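Local coordinates for cyclin homolog (Herpesvirus saimiri, PDB 2F2C), which is a viral D-type cyclin homolog that probably activates host cyclin-dependent kinases and may promote T-cell transformation and rapid proliferation during latent infection, at residues V23-K28 against D154-L159; S71-L75 against C182-I186. All coordinates share one frame; numbering follows the deposited sequence.

Interaction 1 of 2, residues V23-K28 against D154-L159; sequences VLNNLK and DFLIPL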
# COMPACT_ATOMS: atom_id res chain seq x y z
N VAL A 23 2.39 0.54 -14.35
CA VAL A 23 1.46 0.54 -13.24
C VAL A 23 0.08 0.11 -13.75
O VAL A 23 -0.59 -0.70 -13.10
CB VAL A 23 1.41 1.95 -12.53
CG1 VAL A 23 0.06 2.23 -11.82
CG2 VAL A 23 2.61 2.13 -11.57
N LEU A 24 -0.35 0.63 -14.89
CA LEU A 24 -1.63 0.24 -15.49
C LEU A 24 -1.59 -1.25 -15.82
O LEU A 24 -2.59 -1.99 -15.64
CB LEU A 24 -1.85 0.99 -16.80
CG LEU A 24 -3.26 1.46 -17.16
CD1 LEU A 24 -3.36 1.71 -18.65
CD2 LEU A 24 -4.38 0.53 -16.70
N ASN A 25 -0.42 -1.67 -16.33
CA ASN A 25 -0.20 -3.04 -16.73
C ASN A 25 -0.41 -3.94 -15.54
O ASN A 25 -1.11 -4.96 -15.67
CB ASN A 25 1.22 -3.22 -17.25
CG ASN A 25 1.29 -3.33 -18.76
OD1 ASN A 25 0.76 -4.29 -19.35
ND2 ASN A 25 1.97 -2.36 -19.39
N ASN A 26 0.16 -3.56 -14.39
CA ASN A 26 0.10 -4.39 -13.19
C ASN A 26 -1.28 -4.42 -12.57
O ASN A 26 -1.66 -5.38 -11.92
CB ASN A 26 1.14 -3.98 -12.16
CG ASN A 26 2.56 -4.17 -12.65
OD1 ASN A 26 2.98 -5.28 -13.02
ND2 ASN A 26 3.33 -3.09 -12.65
N LEU A 27 -2.04 -3.35 -12.78
CA LEU A 27 -3.38 -3.27 -12.24
C LEU A 27 -4.26 -4.27 -12.97
O LEU A 27 -4.97 -5.05 -12.33
CB LEU A 27 -3.94 -1.85 -12.35
CG LEU A 27 -3.71 -0.89 -11.18
CD1 LEU A 27 -4.13 0.52 -11.58
CD2 LEU A 27 -4.45 -1.33 -9.90
N LYS A 28 -4.18 -4.27 -14.30
CA LYS A 28 -4.84 -5.28 -15.12
C LYS A 28 -4.42 -6.69 -14.72
O LYS A 28 -5.25 -7.60 -14.69
CB LYS A 28 -4.50 -5.11 -16.59
CG LYS A 28 -5.01 -3.86 -17.27
CD LYS A 28 -4.13 -3.71 -18.49
CE LYS A 28 -4.76 -3.00 -19.63
NZ LYS A 28 -4.31 -3.68 -20.91
N ASP A 154 -8.90 2.41 -8.22
CA ASP A 154 -7.45 2.50 -8.41
C ASP A 154 -7.10 2.82 -9.86
O ASP A 154 -5.97 3.24 -10.16
CB ASP A 154 -6.74 1.19 -8.06
CG ASP A 154 -6.91 0.75 -6.60
OD1 ASP A 154 -6.59 1.53 -5.66
OD2 ASP A 154 -7.28 -0.42 -6.31
N PHE A 155 -8.04 2.58 -10.77
CA PHE A 155 -7.78 2.77 -12.19
C PHE A 155 -7.87 4.21 -12.64
O PHE A 155 -7.19 4.57 -13.59
CB PHE A 155 -8.72 1.94 -13.05
CG PHE A 155 -8.25 0.55 -13.28
CD1 PHE A 155 -8.64 -0.48 -12.42
CD2 PHE A 155 -7.46 0.25 -14.37
CE1 PHE A 155 -8.22 -1.77 -12.65
CE2 PHE A 155 -7.03 -1.05 -14.59
CZ PHE A 155 -7.40 -2.05 -13.73
N LEU A 156 -8.70 5.03 -11.97
CA LEU A 156 -8.97 6.43 -12.39
C LEU A 156 -7.80 7.21 -12.99
O LEU A 156 -7.88 7.68 -14.12
CB LEU A 156 -9.56 7.23 -11.25
CG LEU A 156 -11.02 6.88 -10.95
CD1 LEU A 156 -11.33 7.33 -9.54
CD2 LEU A 156 -11.97 7.51 -11.96
N ILE A 157 -6.71 7.32 -12.25
CA ILE A 157 -5.64 8.18 -12.68
C ILE A 157 -4.81 7.57 -13.81
O ILE A 157 -4.56 8.27 -14.81
CB ILE A 157 -4.78 8.66 -11.48
CG1 ILE A 157 -5.65 9.47 -10.50
CG2 ILE A 157 -3.56 9.48 -11.96
CD1 ILE A 157 -6.00 10.88 -11.00
N PRO A 158 -4.35 6.32 -13.66
CA PRO A 158 -3.70 5.62 -14.77
C PRO A 158 -4.48 5.68 -16.09
O PRO A 158 -3.87 5.82 -17.16
CB PRO A 158 -3.59 4.19 -14.26
CG PRO A 158 -3.40 4.35 -12.83
CD PRO A 158 -4.30 5.51 -12.43
N LEU A 159 -5.81 5.59 -16.04
CA LEU A 159 -6.60 5.73 -17.27
C LEU A 159 -6.53 7.14 -17.82
O LEU A 159 -6.29 7.31 -19.04
CB LEU A 159 -8.07 5.30 -17.08
CG LEU A 159 -8.29 3.81 -16.85
CD1 LEU A 159 -9.76 3.50 -16.79
CD2 LEU A 159 -7.61 3.00 -17.94
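L24 and L27, one helical turn apart, reach the ring of F155 from two directions. In the cyclin fold an N-terminal helix lies across the C-terminal half of the molecule, and helix 21-31 here packs in this way on helix 156-162 and the residues just before L156. L27 takes the flat side of the ring: its CD1 sits 4.3 Å above the ring plane, over the centre, while its CB comes 3.7 Å from F155 CZ. L24 approaches at the rim, with CD2 near the plane of the ring and 3.7 Å from CE2, the two side chains crossing at about a right angle. Branching suits leucine to both places: L27 can put CD1 over the ring and CD2 on D154, and L24 can put CD2 at the ring edge while CG itself meets P158. Seen down CB-CG, the ring plane of F155 is turned about perpendicular to the CA-CB bond (chi2 91°), and in this setting L27 lies over a face and L24 at the edge.

P158 fills the other half of the interface. Its CB lies 4.0 Å from L24 CG, and its CG meets both L27 CD1 and V23 CG1; the compact, apolar ring points toward helix 21-31 and fits among these three side chains. V23 swings CG1 anti to its backbone N (chi1 154°) to touch it. The carboxylate of D154 is bound outside the two segments, OD1 in a salt bridge to R109 and OD2 by a hydrogen bond from L151 N. D154 meets L27 instead with its backbone O, 3.6 Å from CD1, and with CB, 3.9 Å from CD2.

Interaction 2 of 2, residues S71-L75 against C182-I186; sequences SVFPL and CKALI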
# COMPACT_ATOMS: atom_id res chain seq x y z
N SER A 71 -11.44 5.45 -1.35
CA SER A 71 -11.21 4.05 -1.68
C SER A 71 -11.62 3.04 -0.58
O SER A 71 -11.64 1.82 -0.81
CB SER A 71 -9.78 3.86 -2.15
OG SER A 71 -9.12 3.23 -1.13
N VAL A 72 -12.00 3.53 0.60
CA VAL A 72 -12.55 2.67 1.66
C VAL A 72 -13.80 1.89 1.25
O VAL A 72 -13.95 0.69 1.55
CB VAL A 72 -12.90 3.50 2.89
CG1 VAL A 72 -13.46 2.61 4.00
CG2 VAL A 72 -11.67 4.27 3.36
N PHE A 73 -14.73 2.56 0.58
CA PHE A 73 -15.98 1.91 0.27
C PHE A 73 -15.82 0.77 -0.74
O PHE A 73 -16.28 -0.34 -0.46
CB PHE A 73 -17.07 2.90 -0.14
CG PHE A 73 -18.38 2.26 -0.43
CD1 PHE A 73 -19.06 1.57 0.57
CD2 PHE A 73 -18.92 2.30 -1.71
CE1 PHE A 73 -20.28 0.96 0.30
CE2 PHE A 73 -20.14 1.70 -1.97
CZ PHE A 73 -20.82 1.03 -0.98
N PRO A 74 -15.22 1.02 -1.90
CA PRO A 74 -14.99 -0.07 -2.84
C PRO A 74 -14.36 -1.29 -2.15
O PRO A 74 -14.83 -2.42 -2.35
CB PRO A 74 -14.04 0.56 -3.86
CG PRO A 74 -14.51 1.94 -3.92
CD PRO A 74 -14.76 2.31 -2.46
N LEU A 75 -13.34 -1.05 -1.32
CA LEU A 75 -12.60 -2.14 -0.70
C LEU A 75 -13.48 -2.87 0.29
O LEU A 75 -13.50 -4.10 0.34
CB LEU A 75 -11.34 -1.63 -0.02
CG LEU A 75 -10.18 -2.55 0.36
CD1 LEU A 75 -10.30 -2.95 1.79
CD2 LEU A 75 -10.05 -3.77 -0.53
N CYS A 182 -18.22 5.10 -6.68
CA CYS A 182 -18.67 4.67 -5.35
C CYS A 182 -20.18 4.53 -5.20
O CYS A 182 -20.62 3.66 -4.46
CB CYS A 182 -18.16 5.58 -4.26
SG CYS A 182 -16.41 5.39 -3.93
N LYS A 183 -20.98 5.34 -5.87
CA LYS A 183 -22.43 5.14 -5.76
C LYS A 183 -22.91 3.95 -6.59
O LYS A 183 -23.65 3.11 -6.09
CB LYS A 183 -23.23 6.40 -6.07
CG LYS A 183 -23.27 7.43 -4.93
CD LYS A 183 -24.45 8.38 -5.12
CE LYS A 183 -24.59 9.37 -3.97
NZ LYS A 183 -23.69 10.55 -4.08
N ALA A 184 -22.45 3.85 -7.85
CA ALA A 184 -22.80 2.72 -8.74
C ALA A 184 -22.60 1.36 -8.09
O ALA A 184 -23.46 0.49 -8.19
CB ALA A 184 -22.02 2.81 -10.05
N LEU A 185 -21.47 1.19 -7.38
CA LEU A 185 -21.11 -0.07 -6.71
C LEU A 185 -22.15 -0.58 -5.71
O LEU A 185 -22.02 -1.69 -5.21
CB LEU A 185 -19.76 0.05 -5.99
CG LEU A 185 -18.55 -0.18 -6.88
CD1 LEU A 185 -17.33 0.47 -6.31
CD2 LEU A 185 -18.30 -1.65 -7.08
N ILE A 186 -23.16 0.24 -5.40
CA ILE A 186 -24.28 -0.18 -4.55
C ILE A 186 -25.13 -1.22 -5.29
O ILE A 186 -25.64 -2.18 -4.70
CB ILE A 186 -25.14 1.06 -4.11
CG1 ILE A 186 -24.33 1.95 -3.16
CG2 ILE A 186 -26.45 0.65 -3.43
CD1 ILE A 186 -25.12 3.11 -2.54
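F73 reaches across to C182, L185 and I186 with the CD2-CE2-CZ side of its ring. From CB, which points toward the opposite segment, CG stands anti to the backbone N (chi1 -179°), carrying the ring away from its own helix. CD2 lies 3.5 Å from C182 O and 4.2 Å from C182 CB. CE2 comes next and lies 3.2 Å from C182 O, which sits at the ring edge, close to its plane; the same carbon is 4.4 Å from L185 CB. The tip, CZ, ends 4.2 Å from I186 CG1, and the approach of I186 is oblique to the ring. A phenylalanine suits this place because it is long enough to reach C182 and I186 from its own helix and wholly apolar at its end, while its weakly positive hydrogen edge tolerates a carbonyl oxygen.

The contact lies deep in the two-domain cyclin fold, where the start of helix 72-83, in the N-terminal cyclin domain, meets the C-terminal part of helix 170-184 and the residues that follow. Helix 49-65 adds to the surroundings of the ring: H60 stacks with F73 edge-to-face, and M59 also touches it.

Next to F73, P74 occupies the first turn of its helix, where a residue without an N-H costs no helical hydrogen bond. Its ring meets the sulfur of C182 along one side, CD being 3.8 Å from SG. Its CG also lies 4.0 Å from L185 CD1, the leucine crossing the proline ring at about a right angle.

How the interactions relate
Interactions 1 and 2 both join N-terminal segments to C-terminal ones, and their segments alternate along the chain. Their centres are about 17 Å apart and their nearest atoms about 5 Å apart, without touching. The centre of interaction 2 lies about 3 Å from the chain centre, that of interaction 1 about 14 Å. R109 links them, forming a salt bridge with D154 of interaction 1 and a weak hydrogen bond with S71 of interaction 2. The consecutive helices 156-162 and 170-184 also pack together, L156 touching Y174 and A177. Residues of interaction 1, including V23 and L27, touch the other protein chain of the assembly, whereas no other chain reaches interaction 2.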